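PDB 6IV9: Cas13d from uncultured Ruminococcus sp, which binds a CRISPR RNA and uses its two HEPN domains in maturation of that guide and in cleavage of target RNA. Local coordinates for residues T582-A587 with N620-N625; L588-I593 with V633-Y638. The protein carries 2 engineered substitutions. All coordinates share one frame; numbering follows the deposited sequence.

Contact 1 (T582-A587 with N620-N625); sequences TMFRDA and NFITNN. With nucleotides of chain B.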
# COMPACT_ATOMS: atom_id res chain seq x y z
N THR A 582 -22.34 10.85 15.10
CA THR A 582 -22.23 9.55 14.39
C THR A 582 -20.97 8.83 14.87
O THR A 582 -21.01 7.64 15.02
CB THR A 582 -22.15 9.76 12.88
OG1 THR A 582 -23.42 10.22 12.44
CG2 THR A 582 -21.82 8.49 12.14
N MET A 583 -19.89 9.56 15.04
CA MET A 583 -18.62 8.96 15.49
C MET A 583 -18.76 8.42 16.92
O MET A 583 -18.25 7.36 17.19
CB MET A 583 -17.50 9.99 15.41
CG MET A 583 -17.24 10.39 13.99
SD MET A 583 -16.15 11.77 13.88
CE MET A 583 -16.15 11.98 12.11
N PHE A 584 -19.45 9.16 17.78
CA PHE A 584 -19.65 8.70 19.17
C PHE A 584 -20.49 7.43 19.15
O PHE A 584 -20.21 6.52 19.89
CB PHE A 584 -20.24 9.81 20.03
CG PHE A 584 -19.25 10.88 20.37
CD1 PHE A 584 -18.16 10.60 21.17
CD2 PHE A 584 -19.36 12.14 19.85
CE1 PHE A 584 -17.23 11.57 21.45
CE2 PHE A 584 -18.43 13.12 20.14
CZ PHE A 584 -17.37 12.83 20.95
N ARG A 585 -21.50 7.38 18.30
CA ARG A 585 -22.30 6.15 18.21
C ARG A 585 -21.40 5.01 17.72
O ARG A 585 -21.50 3.94 18.26
CB ARG A 585 -23.50 6.32 17.29
CG ARG A 585 -24.21 5.01 16.99
CD ARG A 585 -25.44 5.14 16.13
NE ARG A 585 -26.54 5.79 16.81
CZ ARG A 585 -27.39 5.18 17.61
NH1 ARG A 585 -27.33 3.89 17.80
NH2 ARG A 585 -28.32 5.88 18.22
N ASP A 586 -20.53 5.28 16.74
CA ASP A 586 -19.63 4.23 16.22
C ASP A 586 -18.73 3.74 17.36
O ASP A 586 -18.60 2.56 17.51
CB ASP A 586 -18.78 4.75 15.06
CG ASP A 586 -19.53 4.91 13.75
OD1 ASP A 586 -20.59 4.31 13.60
OD2 ASP A 586 -19.04 5.64 12.90
N ALA A 587 -18.17 4.66 18.14
CA ALA A 587 -17.26 4.28 19.24
C ALA A 587 -17.98 3.48 20.33
O ALA A 587 -17.49 2.44 20.70
CB ALA A 587 -16.60 5.50 19.80
N ASN A 620 -14.19 13.13 26.11
CA ASN A 620 -12.77 13.31 25.76
C ASN A 620 -12.05 11.96 25.77
O ASN A 620 -11.24 11.73 24.90
CB ASN A 620 -12.12 14.35 26.66
CG ASN A 620 -12.72 15.73 26.47
OD1 ASN A 620 -13.37 15.98 25.48
ND2 ASN A 620 -12.49 16.61 27.41
N PHE A 621 -12.34 11.12 26.75
CA PHE A 621 -11.68 9.80 26.83
C PHE A 621 -12.02 8.97 25.60
O PHE A 621 -11.14 8.41 25.03
CB PHE A 621 -12.09 9.07 28.11
CG PHE A 621 -11.49 7.70 28.26
CD1 PHE A 621 -10.22 7.55 28.77
CD2 PHE A 621 -12.19 6.58 27.88
CE1 PHE A 621 -9.65 6.29 28.90
CE2 PHE A 621 -11.62 5.33 28.02
CZ PHE A 621 -10.36 5.19 28.53
N ILE A 622 -13.29 8.93 25.21
CA ILE A 622 -13.74 8.17 24.02
C ILE A 622 -13.11 8.77 22.75
O ILE A 622 -12.70 8.03 21.89
CB ILE A 622 -15.27 8.14 23.94
CG1 ILE A 622 -15.88 7.41 25.13
CG2 ILE A 622 -15.75 7.54 22.64
CD1 ILE A 622 -15.69 5.93 25.07
N THR A 623 -13.07 10.09 22.67
CA THR A 623 -12.48 10.73 21.48
C THR A 623 -10.99 10.38 21.37
O THR A 623 -10.58 9.96 20.32
CB THR A 623 -12.61 12.25 21.60
OG1 THR A 623 -13.99 12.59 21.61
CG2 THR A 623 -11.89 12.98 20.49
N ASN A 624 -10.23 10.55 22.45
CA ASN A 624 -8.78 10.29 22.42
C ASN A 624 -8.45 8.82 22.18
O ASN A 624 -7.51 8.56 21.48
CB ASN A 624 -8.11 10.65 23.74
CG ASN A 624 -8.13 12.12 24.03
OD1 ASN A 624 -8.66 12.89 23.25
ND2 ASN A 624 -7.55 12.51 25.14
N ASN A 625 -9.19 7.90 22.80
CA ASN A 625 -8.82 6.47 22.74
C ASN A 625 -9.56 5.68 21.66
O ASN A 625 -9.10 4.60 21.36
CB ASN A 625 -9.01 5.84 24.11
CG ASN A 625 -8.04 6.45 25.07
OD1 ASN A 625 -6.87 6.14 25.04
ND2 ASN A 625 -8.51 7.39 25.86
P A B 49 -9.52 16.42 29.22
OP1 A B 49 -10.78 16.01 29.81
OP2 A B 49 -8.93 15.82 27.95
O5' A B 49 -9.50 17.99 28.89
C5' A B 49 -9.84 18.96 29.91
C4' A B 49 -9.71 20.35 29.37
O4' A B 49 -8.32 20.59 29.04
C3' A B 49 -10.49 20.66 28.09
O3' A B 49 -11.82 21.03 28.44
C2' A B 49 -9.67 21.77 27.46
O2' A B 49 -9.89 23.02 28.08
C1' A B 49 -8.25 21.37 27.87
N9 A B 49 -7.57 20.60 26.84
C8 A B 49 -7.45 19.24 26.69
N7 A B 49 -6.75 18.89 25.64
C5 A B 49 -6.43 20.09 25.04
C6 A B 49 -5.72 20.41 23.87
N6 A B 49 -5.17 19.49 23.07
N1 A B 49 -5.58 21.71 23.55
C2 A B 49 -6.12 22.63 24.36
N3 A B 49 -6.82 22.46 25.48
C4 A B 49 -6.93 21.15 25.77
P A B 50 -13.06 20.64 27.53
OP1 A B 50 -14.29 20.89 28.28
OP2 A B 50 -12.86 19.27 26.99
O5' A B 50 -12.83 21.57 26.27
C5' A B 50 -13.09 22.97 26.34
C4' A B 50 -12.79 23.60 25.01
O4' A B 50 -11.36 23.53 24.78
C3' A B 50 -13.37 22.93 23.77
O3' A B 50 -14.78 23.04 23.52
C2' A B 50 -12.48 23.53 22.68
O2' A B 50 -13.02 24.75 22.21
C1' A B 50 -11.12 23.62 23.39
N9 A B 50 -10.22 22.53 23.00
C8 A B 50 -10.17 21.25 23.50
N7 A B 50 -9.30 20.48 22.89
C5 A B 50 -8.76 21.31 21.91
C6 A B 50 -7.78 21.09 20.92
N6 A B 50 -7.15 19.93 20.76
N1 A B 50 -7.47 22.12 20.11
C2 A B 50 -8.11 23.29 20.27
N3 A B 50 -9.04 23.61 21.16
C4 A B 50 -9.32 22.57 21.96

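Contact 2 (L588-I593 with V633-Y638); sequences LTILGI and VYLIKY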
# COMPACT_ATOMS: atom_id res chain seq x y z
N LEU A 588 -19.13 3.94 20.80
CA LEU A 588 -19.85 3.18 21.85
C LEU A 588 -20.27 1.81 21.32
O LEU A 588 -20.15 0.88 22.04
CB LEU A 588 -21.07 4.00 22.30
CG LEU A 588 -20.81 4.96 23.45
CD1 LEU A 588 -19.66 5.89 23.14
CD2 LEU A 588 -22.06 5.74 23.79
N THR A 589 -20.75 1.73 20.09
CA THR A 589 -21.20 0.46 19.48
C THR A 589 -20.04 -0.53 19.35
O THR A 589 -20.24 -1.69 19.63
CB THR A 589 -21.84 0.73 18.12
OG1 THR A 589 -22.88 1.68 18.28
CG2 THR A 589 -22.39 -0.52 17.47
N ILE A 590 -18.86 -0.08 18.93
CA ILE A 590 -17.72 -1.03 18.79
C ILE A 590 -17.34 -1.59 20.16
O ILE A 590 -16.89 -2.70 20.20
CB ILE A 590 -16.55 -0.44 17.98
CG1 ILE A 590 -15.84 -1.53 17.17
CG2 ILE A 590 -15.57 0.34 18.82
CD1 ILE A 590 -14.89 -1.00 16.15
N LEU A 591 -17.40 -0.77 21.20
CA LEU A 591 -17.08 -1.22 22.57
C LEU A 591 -18.13 -2.22 23.06
O LEU A 591 -17.77 -3.20 23.66
CB LEU A 591 -17.05 0.01 23.47
CG LEU A 591 -15.67 0.59 23.79
CD1 LEU A 591 -14.55 0.05 22.93
CD2 LEU A 591 -15.68 2.10 23.84
N GLY A 592 -19.39 -1.96 22.74
CA GLY A 592 -20.53 -2.79 23.16
C GLY A 592 -21.55 -1.96 23.91
O GLY A 592 -21.23 -1.46 24.96
N ILE A 593 -22.74 -1.83 23.34
CA ILE A 593 -23.82 -0.99 23.90
C ILE A 593 -25.17 -1.63 23.54
O ILE A 593 -25.20 -2.49 22.67
CB ILE A 593 -23.70 0.43 23.32
CG1 ILE A 593 -24.37 1.48 24.20
CG2 ILE A 593 -24.23 0.49 21.91
CD1 ILE A 593 -23.48 2.04 25.25
N VAL A 633 -10.58 3.82 13.02
CA VAL A 633 -11.02 4.42 11.73
C VAL A 633 -10.97 3.36 10.63
O VAL A 633 -11.87 3.30 9.84
CB VAL A 633 -10.17 5.65 11.39
CG1 VAL A 633 -10.43 6.12 9.98
CG2 VAL A 633 -10.40 6.77 12.38
N TYR A 634 -9.93 2.54 10.63
CA TYR A 634 -9.80 1.47 9.62
C TYR A 634 -10.99 0.51 9.74
O TYR A 634 -11.55 0.16 8.75
CB TYR A 634 -8.48 0.73 9.83
CG TYR A 634 -8.17 -0.27 8.75
CD1 TYR A 634 -8.72 -1.54 8.78
CD2 TYR A 634 -7.35 0.05 7.69
CE1 TYR A 634 -8.45 -2.46 7.79
CE2 TYR A 634 -7.08 -0.86 6.69
CZ TYR A 634 -7.64 -2.12 6.73
OH TYR A 634 -7.41 -3.02 5.76
N LEU A 635 -11.35 0.14 10.96
CA LEU A 635 -12.47 -0.81 11.18
C LEU A 635 -13.79 -0.20 10.71
O LEU A 635 -14.55 -0.89 10.11
CB LEU A 635 -12.52 -1.17 12.66
CG LEU A 635 -11.41 -2.11 13.12
CD1 LEU A 635 -11.29 -2.11 14.63
CD2 LEU A 635 -11.67 -3.51 12.61
N ILE A 636 -14.04 1.05 11.03
CA ILE A 636 -15.30 1.70 10.60
C ILE A 636 -15.34 1.82 9.08
O ILE A 636 -16.37 1.63 8.52
CB ILE A 636 -15.48 3.05 11.29
CG1 ILE A 636 -15.56 2.88 12.80
CG2 ILE A 636 -16.71 3.75 10.74
CD1 ILE A 636 -16.62 1.93 13.24
N LYS A 637 -14.22 2.15 8.47
CA LYS A 637 -14.11 2.34 7.01
C LYS A 637 -14.45 1.05 6.26
O LYS A 637 -15.20 1.10 5.31
CB LYS A 637 -12.64 2.67 6.78
CG LYS A 637 -12.23 3.14 5.41
CD LYS A 637 -10.87 3.79 5.45
CE LYS A 637 -9.71 2.83 5.27
NZ LYS A 637 -8.48 3.50 4.81
N TYR A 638 -13.89 -0.07 6.71
CA TYR A 638 -14.05 -1.35 5.98
C TYR A 638 -15.06 -2.30 6.62
O TYR A 638 -15.41 -3.27 6.00
CB TYR A 638 -12.69 -2.04 5.85
CG TYR A 638 -11.76 -1.36 4.89
CD1 TYR A 638 -12.17 -1.02 3.62
CD2 TYR A 638 -10.47 -1.04 5.25
CE1 TYR A 638 -11.33 -0.38 2.74
CE2 TYR A 638 -9.61 -0.41 4.38
CZ TYR A 638 -10.04 -0.09 3.11
OH TYR A 638 -9.21 0.55 2.26

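Contact 1 (T582-A587 with N620-N625)
Ala587 and Ile622 meet where two helices cross: the CB of Ala587 lies 3.6 Å from CG2 of Ile622. That methyl is presented because the other branch of Ile622, CG1, stands beside the backbone N (chi1 -64°), which sets CG2 anti to it. The same CG2 also reaches the rim of Phe584, 4.2 Å from CD1. Further round this ring, CE1 is 3.4 Å from OG1 of Thr623, so the phenyl group turns an edge, not a face, to the opposing helix. The hydroxyl is already engaged with the carbonyl O of Arg619 one turn earlier, and its approach to the ring is packing at the rim. Ile602 and Leu606 of helix 599-606 pack on Phe584 as well.

The two helix segments run at 80° to each other with their axes 10.5 Å apart, a near-perpendicular crossing within the largely helical body of this Cas13d. Helix 617-627 then turns another side to the RNA. Along Asn620, CB lies 3.7 Å from OP2 of A49 of chain B, CG lies near OP2 of A50 of chain B, OD1 is hydrogen-bonded to a residue flanking the segment, and the amide nitrogen bridges the two phosphates. ND2 gives one N-H to OP2 of A50 of chain B at 2.7 Å and the other, almost straight at 175°, to OP1 of A49 of chain B at 3.0 Å. A leucine in place of Asn620 would probably leave OP2 of A50 and OP1 of A49 of chain B without this donor, and the tie between the two phosphates would be lost. Farther along, where the helix widens into a pi-type turn, ND2 of Asn625 folds back over one face of the Phe621 ring and bonds Phe621 O, which also accepts from the Asn625 backbone N.

Contact 2 (L588-I593 with V633-Y638)
Ile590 reaches toward helix 630-638 through a first torsion that is well off a staggered position (chi1 -146°), leaving CG2 in the crowded position between the backbone N and the carbonyl carbon, while an extended second torsion (chi2 168°) carries CD1 outward to the tip. Leu635 answers with CG anti to its carbonyl carbon. The two terminal methyls touch at 4.1 Å, CD1 of Ile590 against CD1 of Leu635, with the side chains crossing at about a right angle. Ile636 adds a looser approach from the next position of its helix, its CD1 being 4.5 Å from CD1 of Ile590. A single methyl is thus shared between two neighbouring residues, and the interaction is purely apolar.

The backbones stay well apart, with the CA atoms of Ile590 and Ile636 separated by 9.0 Å. Ala641 of helix 641-647 packs against both of these isoleucines, and Val735 of helix 713-760 lies against Leu635. Behind the touching residues, Tyr638 directs its edge at a face of Tyr634, with CD2 of Tyr638 3.4 Å above the Tyr634 ring plane, while Lys637 and Tyr638 both bind Glu513 through their polar ends.

Just past Ile590 the first helix stops. Gly592 still donates its N to Leu588 O, but its phi is positive (124°), and at its backbone angles a CB would collide with the preceding carbonyl O. The arrangement is that of a helix terminated by glycine, whose last turn joins helices 630-638, 641-647 and 713-760 in a buried junction of an alpha-helical fold.

Both contacts use helix 581-591, contact 1 its earlier turns and contact 2 its last one, and their partners, helices 617-627 and 630-638, follow each other in the chain. The centres are about 9 Å apart, and the two join directly: Ile622 CD1 packs on Leu591 CD2 at 4.0 Å, and Asp586 OD2 lies 3.7 Å from Ile636 CG2. Each meets through mainly buried residues, yet their chemistry diverges. In contact 1 an apolar crossing is backed by a polar helix side that grips crRNA phosphates, whereas contact 2 is wholly aliphatic where its segments touch, smaller in buried area, and about 8 Å from the RNA at its nearest atom.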